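PDB 1WY6: DUF1955 domain-containing protein from Sulfolobus tokodaii, which is of unknown function but folds as an all-helical repeat protein, a build that in other families often serves to bind partner proteins. Local coordinates for residues L77-V81 against A97-L101; G84-L90 against E122-I127. All coordinates share one frame; numbering follows the deposited sequence.

Contact 1: L77-V81 against A97-L101; sequences LKSVV and ALDIL
Leu77 to Val81, at the start of helix 78-86, meets Ala97 to Leu101 of helix 92-103 in a buried, wholly apolar helix-helix contact near the middle of the chain. Ala97 faces the opposing backbone, and its small methyl suits a place where the two main chains come close: CB lies 3.8 Å from Val80 CG1, and the CA atoms of Leu77 and Ala97 are 5.7 Å apart. Beside it, Leu77 reaches Ile100. Its CG is turned anti to the carbonyl carbon (chi1 -67°), which carries CD1 in between the two arms of Ile100, 3.6 Å from CG2 and 3.7 Å from CD1, the two side chains crossing obliquely. Helices 78-86 and 92-103 are consecutive in the sequence, and such packing of neighbouring helices is what a helical repeat protein is built from. The forked end of Leu101 lets one side chain meet two partners: CD2 goes to Leu77 CB, 3.9 Å off, while CD1 goes to Val81 CG2, also at 3.9 Å. Leu98 CD2 approaches that same valine methyl at 4.1 Å and also packs on Ala130 and Ala134 of helix 125-137. Val80 also touches Met58 and Phe59 of helix 55-65, whereas the extended Lys78 runs off to a salt bridge with Glu112.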
loop_
_atom_site.group_PDB
_atom_site.type_symbol
_atom_site.label_atom_id
_atom_site.label_comp_id
_atom_site.label_asym_id
_atom_site.label_seq_id
_atom_site.Cartn_x
_atom_site.Cartn_y
_atom_site.Cartn_z
ATOM N N LEU A 77 5.913 -1.432 2.992
ATOM C CA LEU A 77 4.708 -0.821 2.456
ATOM C C LEU A 77 4.516 -1.021 0.957
ATOM O O LEU A 77 3.486 -0.645 0.401
ATOM C CB LEU A 77 4.629 0.664 2.828
ATOM C CG LEU A 77 4.442 0.908 4.331
ATOM C CD1 LEU A 77 3.958 2.332 4.546
ATOM C CD2 LEU A 77 3.424 -0.080 4.915
ATOM N N LYS A 78 5.491 -1.641 0.303
ATOM C CA LYS A 78 5.335 -1.928 -1.112
ATOM C C LYS A 78 4.213 -2.967 -1.214
ATOM O O LYS A 78 3.550 -3.087 -2.244
ATOM C CB LYS A 78 6.619 -2.502 -1.708
ATOM C CG LYS A 78 6.499 -2.783 -3.204
ATOM C CD LYS A 78 7.648 -3.645 -3.730
ATOM C CE LYS A 78 7.396 -4.051 -5.172
ATOM N NZ LYS A 78 8.469 -4.928 -5.714
ATOM N N SER A 79 4.004 -3.714 -0.129
ATOM C CA SER A 79 2.958 -4.739 -0.070
ATOM C C SER A 79 1.568 -4.115 -0.233
ATOM O O SER A 79 0.656 -4.721 -0.803
ATOM C CB SER A 79 3.008 -5.475 1.280
ATOM O OG SER A 79 4.293 -6.015 1.546
ATOM N N VAL A 80 1.402 -2.907 0.289
ATOM C CA VAL A 80 0.115 -2.228 0.199
ATOM C C VAL A 80 -0.141 -1.740 -1.224
ATOM O O VAL A 80 -1.245 -1.864 -1.738
ATOM C CB VAL A 80 0.038 -1.041 1.194
ATOM C CG1 VAL A 80 -1.245 -0.242 0.968
ATOM C CG2 VAL A 80 0.078 -1.575 2.613
ATOM N N VAL A 81 0.890 -1.198 -1.861
ATOM C CA VAL A 81 0.769 -0.722 -3.231
ATOM C C VAL A 81 0.490 -1.915 -4.154
ATOM O O VAL A 81 -0.307 -1.815 -5.091
ATOM C CB VAL A 81 2.063 -0.039 -3.698
ATOM C CG1 VAL A 81 1.860 0.550 -5.086
ATOM C CG2 VAL A 81 2.479 1.032 -2.697
ATOM N N ALA A 97 0.606 4.803 1.507
ATOM C CA ALA A 97 1.756 3.895 1.394
ATOM C C ALA A 97 2.760 4.471 0.394
ATOM O O ALA A 97 3.970 4.400 0.598
ATOM C CB ALA A 97 1.301 2.524 0.933
ATOM N N LEU A 98 2.240 5.027 -0.696
ATOM C CA LEU A 98 3.082 5.642 -1.714
ATOM C C LEU A 98 3.825 6.838 -1.114
ATOM O O LEU A 98 5.038 6.954 -1.267
ATOM C CB LEU A 98 2.236 6.113 -2.902
ATOM C CG LEU A 98 1.795 5.072 -3.937
ATOM C CD1 LEU A 98 0.766 5.682 -4.877
ATOM C CD2 LEU A 98 3.011 4.578 -4.714
ATOM N N ASP A 99 3.091 7.717 -0.431
ATOM C CA ASP A 99 3.689 8.898 0.175
ATOM C C ASP A 99 4.768 8.502 1.165
ATOM O O ASP A 99 5.833 9.117 1.200
ATOM C CB ASP A 99 2.626 9.766 0.872
ATOM C CG ASP A 99 1.599 10.338 -0.106
ATOM O OD1 ASP A 99 1.901 10.424 -1.315
ATOM O OD2 ASP A 99 0.489 10.711 0.331
ATOM N N ILE A 100 4.498 7.472 1.967
ATOM C CA ILE A 100 5.485 7.004 2.937
ATOM C C ILE A 100 6.703 6.405 2.232
ATOM O O ILE A 100 7.836 6.603 2.672
ATOM C CB ILE A 100 4.869 5.969 3.901
ATOM C CG1 ILE A 100 3.864 6.672 4.823
ATOM C CG2 ILE A 100 5.951 5.307 4.721
ATOM C CD1 ILE A 100 2.952 5.727 5.573
ATOM N N LEU A 101 6.481 5.678 1.139
ATOM C CA LEU A 101 7.602 5.101 0.401
ATOM C C LEU A 101 8.505 6.217 -0.124
ATOM O O LEU A 101 9.724 6.113 -0.057
ATOM C CB LEU A 101 7.111 4.239 -0.765
ATOM C CG LEU A 101 6.433 2.916 -0.397
ATOM C CD1 LEU A 101 5.998 2.195 -1.651
ATOM C CD2 LEU A 101 7.387 2.052 0.414
#

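Contact 2: G84-L90 against E122-I127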
loop_
_atom_site.group_PDB
_atom_site.type_symbol
_atom_site.label_atom_id
_atom_site.label_comp_id
_atom_site.label_asym_id
_atom_site.label_seq_id
_atom_site.Cartn_x
_atom_site.Cartn_y
_atom_site.Cartn_z
ATOM N N GLY A 84 -2.895 -2.737 -4.308
ATOM C CA GLY A 84 -3.612 -1.737 -5.073
ATOM C C GLY A 84 -3.557 -2.155 -6.535
ATOM O O GLY A 84 -4.565 -2.128 -7.240
ATOM N N VAL A 85 -2.374 -2.566 -6.986
ATOM C CA VAL A 85 -2.191 -2.999 -8.370
ATOM C C VAL A 85 -2.917 -4.311 -8.680
ATOM O O VAL A 85 -3.568 -4.428 -9.712
ATOM C CB VAL A 85 -0.683 -3.159 -8.719
ATOM C CG1 VAL A 85 -0.518 -3.692 -10.152
ATOM C CG2 VAL A 85 0.020 -1.811 -8.594
ATOM N N ILE A 86 -2.803 -5.298 -7.794
ATOM C CA ILE A 86 -3.464 -6.582 -8.016
ATOM C C ILE A 86 -4.972 -6.376 -8.049
ATOM O O ILE A 86 -5.665 -6.922 -8.903
ATOM C CB ILE A 86 -3.115 -7.596 -6.906
ATOM C CG1 ILE A 86 -1.607 -7.866 -6.907
ATOM C CG2 ILE A 86 -3.888 -8.896 -7.126
ATOM C CD1 ILE A 86 -1.153 -8.862 -5.854
ATOM N N ASN A 87 -5.474 -5.582 -7.112
ATOM C CA ASN A 87 -6.893 -5.285 -7.043
ATOM C C ASN A 87 -7.233 -4.182 -8.051
ATOM O O ASN A 87 -8.372 -3.733 -8.129
ATOM C CB ASN A 87 -7.256 -4.826 -5.621
ATOM C CG ASN A 87 -7.231 -5.970 -4.608
ATOM O OD1 ASN A 87 -6.478 -6.925 -4.753
ATOM N ND2 ASN A 87 -8.056 -5.863 -3.575
ATOM N N ASN A 88 -6.234 -3.753 -8.819
ATOM C CA ASN A 88 -6.408 -2.686 -9.801
ATOM C C ASN A 88 -7.267 -1.594 -9.197
ATOM O O ASN A 88 -8.147 -1.042 -9.849
ATOM C CB ASN A 88 -7.079 -3.210 -11.072
ATOM C CG ASN A 88 -7.002 -2.219 -12.216
ATOM O OD1 ASN A 88 -5.921 -1.741 -12.566
ATOM N ND2 ASN A 88 -8.149 -1.910 -12.811
ATOM N N THR A 89 -7.008 -1.288 -7.933
ATOM C CA THR A 89 -7.773 -0.270 -7.241
ATOM C C THR A 89 -6.878 0.681 -6.458
ATOM O O THR A 89 -5.932 0.268 -5.795
ATOM C CB THR A 89 -8.791 -0.914 -6.265
ATOM O OG1 THR A 89 -9.677 0.093 -5.768
ATOM C CG2 THR A 89 -8.068 -1.579 -5.089
ATOM N N LEU A 90 -7.188 1.964 -6.558
ATOM C CA LEU A 90 -6.454 2.997 -5.856
ATOM C C LEU A 90 -7.352 3.411 -4.691
ATOM O O LEU A 90 -8.569 3.510 -4.853
ATOM C CB LEU A 90 -6.214 4.180 -6.792
ATOM C CG LEU A 90 -5.392 5.366 -6.292
ATOM C CD1 LEU A 90 -4.023 4.891 -5.841
ATOM C CD2 LEU A 90 -5.260 6.394 -7.406
ATOM N N GLU A 122 -2.149 -3.711 -17.416
ATOM C CA GLU A 122 -3.578 -3.950 -17.230
ATOM C C GLU A 122 -4.188 -2.968 -16.237
ATOM O O GLU A 122 -5.410 -2.841 -16.145
ATOM C CB GLU A 122 -3.799 -5.382 -16.737
ATOM C CG GLU A 122 -5.251 -5.807 -16.690
ATOM C CD GLU A 122 -5.945 -5.660 -18.035
ATOM O OE1 GLU A 122 -5.410 -6.173 -19.041
ATOM O OE2 GLU A 122 -7.028 -5.034 -18.086
ATOM N N VAL A 123 -3.329 -2.278 -15.493
ATOM C CA VAL A 123 -3.777 -1.311 -14.496
ATOM C C VAL A 123 -4.479 -0.122 -15.137
ATOM O O VAL A 123 -4.217 0.209 -16.293
ATOM C CB VAL A 123 -2.590 -0.788 -13.655
ATOM C CG1 VAL A 123 -2.144 -1.856 -12.668
ATOM C CG2 VAL A 123 -1.437 -0.397 -14.568
ATOM N N SER A 124 -5.370 0.512 -14.379
ATOM C CA SER A 124 -6.116 1.664 -14.865
ATOM C C SER A 124 -5.200 2.879 -14.974
ATOM O O SER A 124 -4.080 2.873 -14.469
ATOM C CB SER A 124 -7.270 1.978 -13.915
ATOM O OG SER A 124 -6.781 2.373 -12.648
ATOM N N ALA A 125 -5.689 3.926 -15.629
ATOM C CA ALA A 125 -4.916 5.147 -15.806
ATOM C C ALA A 125 -4.585 5.804 -14.463
ATOM O O ALA A 125 -3.484 6.325 -14.273
ATOM C CB ALA A 125 -5.688 6.125 -16.696
ATOM N N SER A 126 -5.536 5.776 -13.533
ATOM C CA SER A 126 -5.332 6.386 -12.218
ATOM C C SER A 126 -4.106 5.815 -11.513
ATOM O O SER A 126 -3.271 6.555 -10.989
ATOM C CB SER A 126 -6.573 6.193 -11.343
ATOM O OG SER A 126 -6.882 4.821 -11.195
ATOM N N ILE A 127 -3.997 4.496 -11.508
ATOM C CA ILE A 127 -2.868 3.835 -10.879
ATOM C C ILE A 127 -1.560 4.227 -11.584
ATOM O O ILE A 127 -0.569 4.556 -10.923
ATOM C CB ILE A 127 -3.097 2.296 -10.873
ATOM C CG1 ILE A 127 -4.242 1.972 -9.899
ATOM C CG2 ILE A 127 -1.831 1.572 -10.441
ATOM C CD1 ILE A 127 -4.834 0.570 -10.021
#
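A Schellman motif ending helix 78-86 packs here against the N-terminal end of helix 125-137, and Asn88 joins the two. Its backbone, at positive phi (42°), closes helix 78-86, with Thr89 N hydrogen-bonded to Gly84 O at 2.7 Å and a weak bond from Asn88 N to Val85 O. Asparagine suits this place because it tolerates such a backbone and offers a short amide: CG stands anti to its own N (chi1 -167°), extending OD1 to Ser124 N at 2.9 Å. The donor lies in the carbonyl plane on a lone pair, though the bond is bent, with an N-H...O angle of 134°. Swapping this side chain for an alanine removes the acceptor and would probably leave the Ser124 N-H without its mate. Ser124 is the N-cap residue, so the amide grips helix 125-137 just where it begins; Ser124 OG and Ser126 OG share a 2.8 Å hydrogen bond. Next to the Asn88-Ser124 bond, Val85 CG1 meets Val123 CG1 at 3.5 Å, both valines also resting on Ile117 of helix 107-117. Ile127 packs on the turn itself, with CD1 against its backbone, 3.4 Å from Asn88 C and 3.5 Å from Thr89 N.

How the contacts relate
From the N terminus, the chain reaches 77-81 at the start of helix 78-86, passes along that helix to 84-90 at its other end, and then turns into helix 92-103. There 97-101 packs back on 77-81, so contact 1 closes a short loop with 15 residues between its segments. The chain continues through helix 107-117 to 122-127, where contact 2 closes a longer loop spanning 31 residues. The segments alternate along the sequence, so the loops cross rather than nest. Helix 78-86 takes part in both: contact 1 joins it to the next helix, contact 2 to helix 125-137, the third helix after it. The contact centres lie about 14 Å apart.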